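PDB 3BGH: putative neuraminyllactose-binding hemagglutinin homolog, which is of unproven function but probably acts as an outer-membrane lipoprotein adhesin that recognises sialylated sugars such as neuraminyllactose. Local coordinates for residues K50-S55 / Q188-I193; V106-D111 / K192-A197; D111-S116 / S120-I125. All coordinates share one frame; numbering follows the deposited sequence.

In the fold
The three contacts follow one another outward from the helical layer to the end of the sheet. Interaction 1 (50-55 with 188-193) and interaction 2 (106-111 with 192-197) have centres about 7 Å apart and share K192 and I193 of helix 186-208; they touch directly where the side chain of I52 packs on I108 and M194. Interaction 3 (111-116 with 120-125) is the end of the hairpin of strands 98-114 and 123-137, its centre about 16 Å from that of interaction 2, with which it shares D111. Along the chain it is nested inside the loops closed by the other two. Strand 98-114 thus ties helix packing to hairpin and dimer contacts.

Interaction 1. Residues K50-S55 / Q188-I193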
ATOM      1  N   LYS A  50      -8.261   6.050   5.622  1.00 53.65           N
ATOM      2  CA  LYS A  50      -9.354   6.692   6.400  1.00 54.57           C
ATOM      3  C   LYS A  50     -10.011   5.822   7.490  1.00 53.44           C
ATOM      4  O   LYS A  50     -10.632   6.306   8.435  1.00 53.28           O
ATOM      5  CB  LYS A  50     -10.413   7.231   5.433  1.00 54.59           C
ATOM      6  CG  LYS A  50     -11.385   6.216   4.849  1.00 57.50           C
ATOM      7  CD  LYS A  50     -12.363   6.938   3.927  1.00 57.16           C
ATOM      8  CE  LYS A  50     -13.341   5.962   3.246  1.00 63.41           C
ATOM      9  NZ  LYS A  50     -14.220   6.630   2.168  1.00 63.79           N
ATOM     10  N   VAL A  51      -9.835   4.523   7.345  1.00 52.90           N
ATOM     11  CA  VAL A  51     -10.444   3.505   8.186  1.00 50.93           C
ATOM     12  C   VAL A  51      -9.746   3.393   9.559  1.00 49.53           C
ATOM     13  O   VAL A  51     -10.361   2.946  10.543  1.00 48.94           O
ATOM     14  CB  VAL A  51     -10.443   2.215   7.346  1.00 51.42           C
ATOM     15  CG1 VAL A  51      -9.916   1.004   8.085  1.00 50.95           C
ATOM     16  CG2 VAL A  51     -11.828   2.011   6.702  1.00 52.91           C
ATOM     17  N   ILE A  52      -8.489   3.842   9.614  1.00 47.79           N
ATOM     18  CA  ILE A  52      -7.608   3.729  10.796  1.00 47.42           C
ATOM     19  C   ILE A  52      -7.572   5.033  11.668  1.00 47.97           C
ATOM     20  O   ILE A  52      -7.254   6.090  11.166  1.00 48.20           O
ATOM     21  CB  ILE A  52      -6.142   3.347  10.376  1.00 46.40           C
ATOM     22  CG1 ILE A  52      -6.118   2.008   9.647  1.00 47.22           C
ATOM     23  CG2 ILE A  52      -5.207   3.310  11.584  1.00 45.58           C
ATOM     24  CD1 ILE A  52      -4.773   1.650   8.937  1.00 45.40           C
ATOM     25  N   PRO A  53      -7.913   4.951  12.956  1.00 48.09           N
ATOM     26  CA  PRO A  53      -7.852   6.144  13.825  1.00 49.71           C
ATOM     27  C   PRO A  53      -6.450   6.747  13.895  1.00 50.30           C
ATOM     28  O   PRO A  53      -5.473   6.016  14.007  1.00 51.09           O
ATOM     29  CB  PRO A  53      -8.269   5.618  15.210  1.00 49.28           C
ATOM     30  CG  PRO A  53      -9.083   4.308  14.875  1.00 48.63           C
ATOM     31  CD  PRO A  53      -8.419   3.751  13.654  1.00 48.43           C
ATOM     32  N   GLU A  54      -6.366   8.068  13.825  1.00 50.36           N
ATOM     33  CA  GLU A  54      -5.101   8.800  13.968  1.00 51.06           C
ATOM     34  C   GLU A  54      -4.298   8.401  15.191  1.00 50.00           C
ATOM     35  O   GLU A  54      -3.055   8.415  15.155  1.00 50.69           O
ATOM     36  CB  GLU A  54      -5.353  10.301  14.028  1.00 50.70           C
ATOM     37  CG  GLU A  54      -5.658  10.971  12.677  1.00 52.92           C
ATOM     38  CD  GLU A  54      -5.776  12.480  12.812  1.00 55.26           C
ATOM     39  OE1 GLU A  54      -5.238  13.204  11.929  1.00 58.93           O
ATOM     40  OE2 GLU A  54      -6.381  12.950  13.832  1.00 62.19           O
ATOM     41  N   SER A  55      -4.972   8.046  16.278  1.00 49.13           N
ATOM     42  CA  SER A  55      -4.231   7.661  17.463  1.00 48.53           C
ATOM     43  C   SER A  55      -3.445   6.359  17.268  1.00 48.86           C
ATOM     44  O   SER A  55      -2.388   6.182  17.901  1.00 48.99           O
ATOM     45  CB  SER A  55      -5.165   7.523  18.629  1.00 48.49           C
ATOM     46  OG  SER A  55      -6.120   6.502  18.376  1.00 47.67           O
ATOM     47  N   GLN A 188     -12.203  -3.925  15.695  1.00 68.82           N
ATOM     48  CA  GLN A 188     -11.512  -5.096  16.213  1.00 67.18           C
ATOM     49  C   GLN A 188     -10.547  -5.754  15.166  1.00 65.56           C
ATOM     50  O   GLN A 188      -9.447  -6.204  15.493  1.00 65.13           O
ATOM     51  CB  GLN A 188     -12.551  -6.063  16.817  1.00 67.17           C
ATOM     52  CG  GLN A 188     -12.018  -7.207  17.663  1.00 68.56           C
ATOM     53  CD  GLN A 188     -11.616  -6.835  19.098  1.00 71.53           C
ATOM     54  OE1 GLN A 188     -11.256  -7.715  19.891  1.00 71.56           O
ATOM     55  NE2 GLN A 188     -11.640  -5.544  19.426  1.00 71.34           N
ATOM     56  N   ALA A 189     -10.939  -5.749  13.898  1.00 63.79           N
ATOM     57  CA  ALA A 189     -10.145  -6.346  12.842  1.00 61.91           C
ATOM     58  C   ALA A 189      -8.898  -5.481  12.539  1.00 60.77           C
ATOM     59  O   ALA A 189      -7.801  -6.004  12.338  1.00 58.84           O
ATOM     60  CB  ALA A 189     -10.996  -6.551  11.601  1.00 61.68           C
ATOM     61  N   ILE A 190      -9.109  -4.166  12.540  1.00 59.74           N
ATOM     62  CA  ILE A 190      -8.061  -3.155  12.407  1.00 59.05           C
ATOM     63  C   ILE A 190      -6.974  -3.329  13.479  1.00 59.06           C
ATOM     64  O   ILE A 190      -5.773  -3.355  13.193  1.00 59.11           O
ATOM     65  CB  ILE A 190      -8.687  -1.738  12.499  1.00 58.63           C
ATOM     66  CG1 ILE A 190      -9.559  -1.498  11.257  1.00 58.34           C
ATOM     67  CG2 ILE A 190      -7.635  -0.678  12.644  1.00 54.82           C
ATOM     68  CD1 ILE A 190     -10.332  -0.218  11.267  1.00 55.01           C
ATOM     69  N   ARG A 191      -7.425  -3.464  14.712  1.00 59.19           N
ATOM     70  CA  ARG A 191      -6.557  -3.738  15.832  1.00 59.09           C
ATOM     71  C   ARG A 191      -5.662  -4.978  15.631  1.00 58.04           C
ATOM     72  O   ARG A 191      -4.450  -4.916  15.893  1.00 58.26           O
ATOM     73  CB  ARG A 191      -7.394  -3.784  17.110  1.00 59.04           C
ATOM     74  CG  ARG A 191      -7.090  -2.625  18.012  1.00 62.50           C
ATOM     75  CD  ARG A 191      -8.283  -1.980  18.685  1.00 66.50           C
ATOM     76  NE  ARG A 191      -8.784  -2.753  19.809  1.00 69.04           N
ATOM     77  CZ  ARG A 191      -9.637  -2.290  20.725  1.00 71.71           C
ATOM     78  NH1 ARG A 191     -10.076  -1.028  20.695  1.00 70.58           N
ATOM     79  NH2 ARG A 191     -10.042  -3.096  21.695  1.00 72.34           N
ATOM     80  N   LYS A 192      -6.253  -6.067  15.131  1.00 57.36           N
ATOM     81  CA  LYS A 192      -5.544  -7.336  14.842  1.00 56.26           C
ATOM     82  C   LYS A 192      -4.560  -7.216  13.706  1.00 55.16           C
ATOM     83  O   LYS A 192      -3.428  -7.678  13.815  1.00 55.63           O
ATOM     84  CB  LYS A 192      -6.530  -8.459  14.510  1.00 57.26           C
ATOM     85  CG  LYS A 192      -7.289  -9.036  15.719  1.00 58.11           C
ATOM     86  CD  LYS A 192      -7.953 -10.345  15.383  1.00 61.59           C
ATOM     87  CE  LYS A 192      -9.416 -10.141  15.001  1.00 64.40           C
ATOM     88  NZ  LYS A 192      -9.976 -11.376  14.337  1.00 67.89           N
ATOM     89  N   ILE A 193      -4.985  -6.577  12.624  1.00 53.48           N
ATOM     90  CA  ILE A 193      -4.153  -6.397  11.458  1.00 52.21           C
ATOM     91  C   ILE A 193      -2.937  -5.545  11.780  1.00 52.68           C
ATOM     92  O   ILE A 193      -1.809  -5.913  11.416  1.00 52.35           O
ATOM     93  CB  ILE A 193      -4.982  -5.822  10.270  1.00 52.95           C
ATOM     94  CG1 ILE A 193      -5.869  -6.943   9.692  1.00 51.90           C
ATOM     95  CG2 ILE A 193      -4.073  -5.175   9.220  1.00 48.96           C
ATOM     96  CD1 ILE A 193      -7.002  -6.486   8.775  1.00 50.98           C
TER
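The peptide carbonyl of V51 is the flat group that I190 meets: CD1 of I190 stands off the peptide plane, over one face and beyond the oxygen, 3.2 Å from V51 O. The flat side-chain ends of the helix, the amide of Q188 and the guanidinium of R191, turn instead to the start of the modelled chain, where both bond to the backbone of V19. Apart from that carbonyl, the contact is aliphatic, and one isoleucine carries it from the helix side.

I190 sends its longer branch straight out. CG1 lies anti to the carbonyl carbon (chi1 -68°) and the chain continues extended, which puts CD1 at the far end of the reach. That methyl also meets V51 CG1 at 3.4 Å, the two side chains lying aslant, so a single carbon touches both the backbone oxygen and a branch of the same valine. The contact is small, 133 Å², and this short approach goes with an off-staggered valine (chi1 132°), so its exact closeness is uncertain. The shorter branch serves I52: CG2 of I190 approaches I52 CG1 at 4.3 Å, a looser touch. The two isoleucines are also nearest in backbone, with 7.1 Å between I52 CA and I190 CA.

P53 follows as the N-cap of helix 54-73; the contact lies where the chain turns from strand 38-48 into that helix, beside helix 186-208. Y56 of helix 54-73 packs on I190 as well. On the sheet side, V51 and I52 touch I108 of strand 98-114, while A189 on the helix packs against strands 123-137 and 144-161.

Interaction 2. Residues V106-D111 / K192-A197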
ATOM      1  N   VAL A 106       0.341   2.313   5.774  1.00 47.83           N
ATOM      2  CA  VAL A 106      -0.450   1.114   5.949  1.00 48.88           C
ATOM      3  C   VAL A 106      -1.908   1.486   5.759  1.00 49.34           C
ATOM      4  O   VAL A 106      -2.365   2.518   6.241  1.00 50.37           O
ATOM      5  CB  VAL A 106      -0.159   0.364   7.288  1.00 48.78           C
ATOM      6  CG1 VAL A 106      -0.473   1.213   8.474  1.00 49.97           C
ATOM      7  CG2 VAL A 106      -0.973  -0.930   7.367  1.00 49.71           C
ATOM      8  N   ALA A 107      -2.626   0.672   4.999  1.00 49.89           N
ATOM      9  CA  ALA A 107      -4.018   0.923   4.724  1.00 49.67           C
ATOM     10  C   ALA A 107      -4.776  -0.354   4.960  1.00 50.54           C
ATOM     11  O   ALA A 107      -4.247  -1.443   4.768  1.00 50.17           O
ATOM     12  CB  ALA A 107      -4.189   1.400   3.309  1.00 49.08           C
ATOM     13  N   ILE A 108      -6.011  -0.216   5.416  1.00 51.87           N
ATOM     14  CA  ILE A 108      -6.875  -1.361   5.590  1.00 53.09           C
ATOM     15  C   ILE A 108      -8.087  -1.271   4.620  1.00 54.19           C
ATOM     16  O   ILE A 108      -8.767  -0.246   4.505  1.00 53.88           O
ATOM     17  CB  ILE A 108      -7.217  -1.559   7.083  1.00 53.27           C
ATOM     18  CG1 ILE A 108      -5.948  -2.058   7.771  1.00 53.63           C
ATOM     19  CG2 ILE A 108      -8.346  -2.578   7.277  1.00 51.22           C
ATOM     20  CD1 ILE A 108      -5.926  -1.988   9.225  1.00 53.45           C
ATOM     21  N   LEU A 109      -8.266  -2.339   3.852  1.00 55.25           N
ATOM     22  CA  LEU A 109      -9.414  -2.497   2.973  1.00 55.33           C
ATOM     23  C   LEU A 109     -10.434  -3.365   3.678  1.00 55.20           C
ATOM     24  O   LEU A 109     -10.100  -4.337   4.339  1.00 53.78           O
ATOM     25  CB  LEU A 109      -8.994  -3.154   1.677  1.00 56.12           C
ATOM     26  CG  LEU A 109      -8.271  -2.290   0.645  1.00 58.62           C
ATOM     27  CD1 LEU A 109      -6.902  -1.800   1.116  1.00 61.27           C
ATOM     28  CD2 LEU A 109      -8.125  -3.108  -0.590  1.00 58.09           C
ATOM     29  N   GLU A 110     -11.690  -2.985   3.532  1.00 56.80           N
ATOM     30  CA  GLU A 110     -12.777  -3.614   4.262  1.00 58.45           C
ATOM     31  C   GLU A 110     -13.648  -4.392   3.307  1.00 58.39           C
ATOM     32  O   GLU A 110     -13.743  -4.036   2.130  1.00 57.57           O
ATOM     33  CB  GLU A 110     -13.599  -2.556   5.025  1.00 57.96           C
ATOM     34  CG  GLU A 110     -12.803  -1.962   6.192  1.00 60.43           C
ATOM     35  CD  GLU A 110     -13.557  -0.924   6.996  1.00 61.13           C
ATOM     36  OE1 GLU A 110     -14.594  -0.420   6.525  1.00 64.90           O
ATOM     37  OE2 GLU A 110     -13.094  -0.607   8.119  1.00 67.10           O
ATOM     38  N   ASP A 111     -14.243  -5.469   3.828  1.00 58.70           N
ATOM     39  CA  ASP A 111     -15.351  -6.160   3.164  1.00 59.82           C
ATOM     40  C   ASP A 111     -14.923  -6.835   1.852  1.00 59.79           C
ATOM     41  O   ASP A 111     -15.468  -6.575   0.771  1.00 60.17           O
ATOM     42  CB  ASP A 111     -16.573  -5.227   2.971  1.00 59.88           C
ATOM     43  CG  ASP A 111     -17.258  -4.847   4.297  1.00 61.45           C
ATOM     44  OD1 ASP A 111     -17.217  -5.627   5.275  1.00 63.99           O
ATOM     45  OD2 ASP A 111     -17.852  -3.752   4.373  1.00 63.96           O
ATOM     46  N   LYS A 192      -6.253  -6.067  15.131  1.00 57.36           N
ATOM     47  CA  LYS A 192      -5.544  -7.336  14.842  1.00 56.26           C
ATOM     48  C   LYS A 192      -4.560  -7.216  13.706  1.00 55.16           C
ATOM     49  O   LYS A 192      -3.428  -7.678  13.815  1.00 55.63           O
ATOM     50  CB  LYS A 192      -6.530  -8.459  14.510  1.00 57.26           C
ATOM     51  CG  LYS A 192      -7.289  -9.036  15.719  1.00 58.11           C
ATOM     52  CD  LYS A 192      -7.953 -10.345  15.383  1.00 61.59           C
ATOM     53  CE  LYS A 192      -9.416 -10.141  15.001  1.00 64.40           C
ATOM     54  NZ  LYS A 192      -9.976 -11.376  14.337  1.00 67.89           N
ATOM     55  N   ILE A 193      -4.985  -6.577  12.624  1.00 53.48           N
ATOM     56  CA  ILE A 193      -4.153  -6.397  11.458  1.00 52.21           C
ATOM     57  C   ILE A 193      -2.937  -5.545  11.780  1.00 52.68           C
ATOM     58  O   ILE A 193      -1.809  -5.913  11.416  1.00 52.35           O
ATOM     59  CB  ILE A 193      -4.982  -5.822  10.270  1.00 52.95           C
ATOM     60  CG1 ILE A 193      -5.869  -6.943   9.692  1.00 51.90           C
ATOM     61  CG2 ILE A 193      -4.073  -5.175   9.220  1.00 48.96           C
ATOM     62  CD1 ILE A 193      -7.002  -6.486   8.775  1.00 50.98           C
ATOM     63  N   MET A 194      -3.175  -4.430  12.482  1.00 52.43           N
ATOM     64  CA  MET A 194      -2.116  -3.519  12.908  1.00 52.96           C
ATOM     65  C   MET A 194      -1.123  -4.196  13.867  1.00 52.61           C
ATOM     66  O   MET A 194       0.071  -3.972  13.746  1.00 52.53           O
ATOM     67  CB  MET A 194      -2.663  -2.226  13.570  1.00 52.74           C
ATOM     68  CG  MET A 194      -3.769  -1.491  12.842  1.00 52.64           C
ATOM     69  SD  MET A 194      -3.346   0.232  12.645  1.00 54.02           S
ATOM     70  CE  MET A 194      -2.209  -0.051  11.301  1.00 47.74           C
ATOM     71  N   ASN A 195      -1.612  -4.975  14.835  1.00 51.96           N
ATOM     72  CA  ASN A 195      -0.707  -5.725  15.702  1.00 52.25           C
ATOM     73  C   ASN A 195       0.178  -6.645  14.904  1.00 52.71           C
ATOM     74  O   ASN A 195       1.353  -6.743  15.201  1.00 52.79           O
ATOM     75  CB  ASN A 195      -1.433  -6.551  16.778  1.00 51.79           C
ATOM     76  CG  ASN A 195      -2.064  -5.681  17.855  1.00 51.73           C
ATOM     77  OD1 ASN A 195      -1.700  -4.517  18.016  1.00 54.73           O
ATOM     78  ND2 ASN A 195      -3.031  -6.227  18.567  1.00 48.67           N
ATOM     79  N   GLN A 196      -0.392  -7.343  13.919  1.00 53.58           N
ATOM     80  CA  GLN A 196       0.386  -8.252  13.097  1.00 55.03           C
ATOM     81  C   GLN A 196       1.361  -7.458  12.261  1.00 53.55           C
ATOM     82  O   GLN A 196       2.459  -7.903  12.043  1.00 53.89           O
ATOM     83  CB  GLN A 196      -0.487  -9.073  12.159  1.00 55.59           C
ATOM     84  CG  GLN A 196      -1.185 -10.267  12.740  1.00 58.83           C
ATOM     85  CD  GLN A 196      -1.961 -11.043  11.654  1.00 59.02           C
ATOM     86  OE1 GLN A 196      -3.200 -11.109  11.681  1.00 64.21           O
ATOM     87  NE2 GLN A 196      -1.229 -11.606  10.684  1.00 60.88           N
ATOM     88  N   ALA A 197       0.975  -6.267  11.804  1.00 52.74           N
ATOM     89  CA  ALA A 197       1.920  -5.459  11.043  1.00 51.20           C
ATOM     90  C   ALA A 197       3.046  -4.924  11.928  1.00 50.49           C
ATOM     91  O   ALA A 197       4.205  -4.825  11.489  1.00 49.90           O
ATOM     92  CB  ALA A 197       1.212  -4.310  10.297  1.00 51.47           C
TER
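V106 opens the contact by meeting the tip of M194: its CG1 lies 3.6 Å from M194 CE. In V106 that methyl takes the crowded position between backbone N and carbonyl carbon. The methionine reaches it by bending, for its CB does not start out toward the strand; turns at chi2 (-128°) and chi3 (77°) fold the thioether chain back and bring its methyl toward the strand, at a slant to the valine.

A107 points to the other side of the sheet, and the next inward residue is I108. Its CD1 packs on CG2 of I193 at 3.7 Å, and its CG1 lies 3.9 Å from the same methyl, the two isoleucines running past each other in opposite senses. I108 CD1 also comes within 4.2 Å of M194 CG, so that one methyl touches two successive helix residues. L109 again points away from the helix. Alternation along the strand therefore turns V106 and I108 to the helix, where they meet M194 and I193.

Strand 106-111 and helix 192-197 run in roughly opposite directions, 145° between them, the axes of these short segments approaching to 10.2 Å. F23 also touches M194, and I190 flanks I108. I193 also leans on strands 123-137 and 144-161, while A107 and L109 pack on N105 and Y131 of the second subunit, so this strand lies between helix and dimer partner.

Interaction 3. Residues D111-S116 / S120-I125; sequences DIVEES and SEEKVI. With SO4 (sulfate ion), chain E.
A beta hairpin of strands 98-114 and 123-137 ends here, with a G1 beta bulge where D111 and I112 both face I125. D111 takes the positive phi (66°) expected at the first bulge position. I112 and I125 form a hydrogen-bonded pair: I112 N to I125 O is 3.0 Å and almost straight, and I125 N to I112 O is 2.6 Å. The second such pair joins E114 N to K123 O at 2.7 Å and K123 N to E114 O at 3.1 Å.

Between them, V113 and V124 are a non-hydrogen-bonded pair touching through their CG2 methyls at 3.7 Å. On the face of E114 and I125, the extended chain of K123 passes the glutamate, with E114 OE1 3.6 Å from K123 CE. The charged ends find other partners: E114 OE2 makes a salt bridge with K156, and K123 NZ donates to sulfate O4 at 2.8 Å. R161 also bonds this ion, probably a guest from the crystallisation liquor.

V113 and E122 pack on I144 of the second subunit, and E115 OE1 is hydrogen-bonded to ND1 of H146 of the second subunit. The whole is a bulged antiparallel hairpin end, part of the dimer contact.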
ATOM      1  N   ASP A 111     -14.243  -5.469   3.828  1.00 58.70           N
ATOM      2  CA  ASP A 111     -15.351  -6.160   3.164  1.00 59.82           C
ATOM      3  C   ASP A 111     -14.923  -6.835   1.852  1.00 59.79           C
ATOM      4  O   ASP A 111     -15.468  -6.575   0.771  1.00 60.17           O
ATOM      5  CB  ASP A 111     -16.573  -5.227   2.971  1.00 59.88           C
ATOM      6  CG  ASP A 111     -17.258  -4.847   4.297  1.00 61.45           C
ATOM      7  OD1 ASP A 111     -17.217  -5.627   5.275  1.00 63.99           O
ATOM      8  OD2 ASP A 111     -17.852  -3.752   4.373  1.00 63.96           O
ATOM      9  N   ILE A 112     -13.935  -7.712   1.974  1.00 59.51           N
ATOM     10  CA  ILE A 112     -13.524  -8.573   0.883  1.00 58.65           C
ATOM     11  C   ILE A 112     -14.065  -9.963   1.235  1.00 58.19           C
ATOM     12  O   ILE A 112     -13.967 -10.397   2.402  1.00 57.17           O
ATOM     13  CB  ILE A 112     -11.980  -8.612   0.761  1.00 58.66           C
ATOM     14  CG1 ILE A 112     -11.400  -7.208   0.701  1.00 58.96           C
ATOM     15  CG2 ILE A 112     -11.551  -9.360  -0.454  1.00 57.46           C
ATOM     16  CD1 ILE A 112      -9.937  -7.190   0.295  1.00 58.35           C
ATOM     17  N   VAL A 113     -14.654 -10.621   0.230  1.00 57.70           N
ATOM     18  CA  VAL A 113     -15.236 -11.962   0.357  1.00 57.97           C
ATOM     19  C   VAL A 113     -14.299 -13.042  -0.205  1.00 57.73           C
ATOM     20  O   VAL A 113     -13.638 -12.852  -1.217  1.00 57.63           O
ATOM     21  CB  VAL A 113     -16.644 -12.020  -0.337  1.00 58.26           C
ATOM     22  CG1 VAL A 113     -17.135 -13.442  -0.550  1.00 57.41           C
ATOM     23  CG2 VAL A 113     -17.685 -11.228   0.490  1.00 59.09           C
ATOM     24  N   GLU A 114     -14.247 -14.170   0.474  1.00 57.59           N
ATOM     25  CA  GLU A 114     -13.492 -15.311   0.023  1.00 58.41           C
ATOM     26  C   GLU A 114     -14.504 -16.445  -0.112  1.00 58.23           C
ATOM     27  O   GLU A 114     -14.943 -17.041   0.899  1.00 58.68           O
ATOM     28  CB  GLU A 114     -12.399 -15.694   1.044  1.00 57.66           C
ATOM     29  CG  GLU A 114     -11.235 -14.719   1.181  1.00 59.64           C
ATOM     30  CD  GLU A 114     -10.154 -15.225   2.146  1.00 60.96           C
ATOM     31  OE1 GLU A 114     -10.445 -16.070   3.038  1.00 63.69           O
ATOM     32  OE2 GLU A 114      -8.999 -14.785   1.990  1.00 63.20           O
ATOM     33  N   GLU A 115     -14.905 -16.722  -1.348  1.00 57.64           N
ATOM     34  CA  GLU A 115     -15.854 -17.792  -1.624  1.00 57.85           C
ATOM     35  C   GLU A 115     -15.475 -19.090  -0.938  1.00 57.27           C
ATOM     36  O   GLU A 115     -14.285 -19.352  -0.730  1.00 57.89           O
ATOM     37  CB  GLU A 115     -16.013 -17.966  -3.128  1.00 57.60           C
ATOM     38  CG  GLU A 115     -16.863 -16.836  -3.658  1.00 60.69           C
ATOM     39  CD  GLU A 115     -16.893 -16.757  -5.148  1.00 64.28           C
ATOM     40  OE1 GLU A 115     -15.953 -16.159  -5.738  1.00 66.44           O
ATOM     41  OE2 GLU A 115     -17.861 -17.298  -5.728  1.00 67.13           O
ATOM     42  N   SER A 116     -16.476 -19.877  -0.560  1.00 56.44           N
ATOM     43  CA  SER A 116     -16.238 -21.178   0.060  1.00 56.90           C
ATOM     44  C   SER A 116     -15.709 -22.205  -0.923  1.00 56.88           C
ATOM     45  O   SER A 116     -15.847 -22.056  -2.124  1.00 56.42           O
ATOM     46  CB  SER A 116     -17.507 -21.744   0.707  1.00 56.77           C
ATOM     47  OG  SER A 116     -18.371 -22.257  -0.276  1.00 55.89           O
ATOM     48  N   SER A 120     -13.200 -24.788   3.337  1.00 63.74           N
ATOM     49  CA  SER A 120     -13.406 -23.550   4.065  1.00 64.70           C
ATOM     50  C   SER A 120     -14.786 -22.971   3.814  1.00 64.91           C
ATOM     51  O   SER A 120     -15.318 -23.036   2.695  1.00 66.11           O
ATOM     52  CB  SER A 120     -12.328 -22.525   3.672  1.00 64.65           C
ATOM     53  OG  SER A 120     -11.020 -23.069   3.837  1.00 65.93           O
ATOM     54  N   GLU A 121     -15.359 -22.389   4.857  1.00 64.49           N
ATOM     55  CA  GLU A 121     -16.622 -21.663   4.727  1.00 64.13           C
ATOM     56  C   GLU A 121     -16.346 -20.369   3.967  1.00 62.12           C
ATOM     57  O   GLU A 121     -15.222 -19.885   3.955  1.00 61.97           O
ATOM     58  CB  GLU A 121     -17.216 -21.369   6.127  1.00 64.03           C
ATOM     59  CG  GLU A 121     -17.292 -22.614   7.074  1.00 66.14           C
ATOM     60  CD  GLU A 121     -17.701 -22.295   8.536  1.00 67.08           C
ATOM     61  OE1 GLU A 121     -17.279 -21.239   9.087  1.00 68.56           O
ATOM     62  OE2 GLU A 121     -18.434 -23.129   9.140  1.00 69.74           O
ATOM     63  N   GLU A 122     -17.371 -19.817   3.337  1.00 60.91           N
ATOM     64  CA  GLU A 122     -17.300 -18.485   2.813  1.00 60.14           C
ATOM     65  C   GLU A 122     -16.999 -17.535   3.965  1.00 59.88           C
ATOM     66  O   GLU A 122     -17.524 -17.694   5.074  1.00 59.45           O
ATOM     67  CB  GLU A 122     -18.619 -18.101   2.165  1.00 60.41           C
ATOM     68  CG  GLU A 122     -18.668 -16.678   1.654  1.00 61.38           C
ATOM     69  CD  GLU A 122     -19.848 -16.457   0.760  1.00 64.46           C
ATOM     70  OE1 GLU A 122     -20.230 -15.295   0.493  1.00 65.03           O
ATOM     71  OE2 GLU A 122     -20.416 -17.471   0.327  1.00 67.02           O
ATOM     72  N   LYS A 123     -16.118 -16.576   3.725  1.00 59.04           N
ATOM     73  CA  LYS A 123     -15.846 -15.597   4.751  1.00 58.79           C
ATOM     74  C   LYS A 123     -15.666 -14.214   4.177  1.00 58.22           C
ATOM     75  O   LYS A 123     -15.314 -14.078   2.995  1.00 58.82           O
ATOM     76  CB  LYS A 123     -14.671 -16.013   5.641  1.00 58.83           C
ATOM     77  CG  LYS A 123     -13.613 -16.797   4.961  1.00 60.06           C
ATOM     78  CD  LYS A 123     -12.827 -17.602   5.971  1.00 61.82           C
ATOM     79  CE  LYS A 123     -11.839 -18.534   5.248  1.00 62.25           C
ATOM     80  NZ  LYS A 123     -11.046 -19.431   6.156  1.00 60.25           N
ATOM     81  N   VAL A 124     -16.000 -13.202   4.984  1.00 56.46           N
ATOM     82  CA  VAL A 124     -15.721 -11.819   4.644  1.00 54.38           C
ATOM     83  C   VAL A 124     -14.553 -11.416   5.528  1.00 54.20           C
ATOM     84  O   VAL A 124     -14.457 -11.868   6.686  1.00 54.87           O
ATOM     85  CB  VAL A 124     -16.936 -10.954   4.886  1.00 54.97           C
ATOM     86  CG1 VAL A 124     -16.722  -9.483   4.412  1.00 52.07           C
ATOM     87  CG2 VAL A 124     -18.151 -11.589   4.189  1.00 54.02           C
ATOM     88  N   ILE A 125     -13.628 -10.624   4.980  1.00 52.87           N
ATOM     89  CA  ILE A 125     -12.403 -10.248   5.702  1.00 50.70           C
ATOM     90  C   ILE A 125     -12.102  -8.773   5.515  1.00 50.66           C
ATOM     91  O   ILE A 125     -12.647  -8.134   4.624  1.00 50.70           O
ATOM     92  CB  ILE A 125     -11.159 -11.013   5.195  1.00 50.44           C
ATOM     93  CG1 ILE A 125     -10.717 -10.490   3.823  1.00 49.96           C
ATOM     94  CG2 ILE A 125     -11.373 -12.519   5.164  1.00 49.37           C
ATOM     95  CD1 ILE A 125      -9.445 -11.043   3.339  1.00 50.08           C
TER
HETATM   96  S   SO4 E   4     -10.643 -21.315   8.585  1.00 93.39           S
HETATM   97  O1  SO4 E   4      -9.665 -22.061   9.377  1.00 93.20           O
HETATM   98  O2  SO4 E   4     -10.479 -21.602   7.159  1.00 92.57           O
HETATM   99  O3  SO4 E   4     -11.980 -21.716   9.001  1.00 95.17           O
HETATM  100  O4  SO4 E   4     -10.491 -19.891   8.846  1.00 93.60           O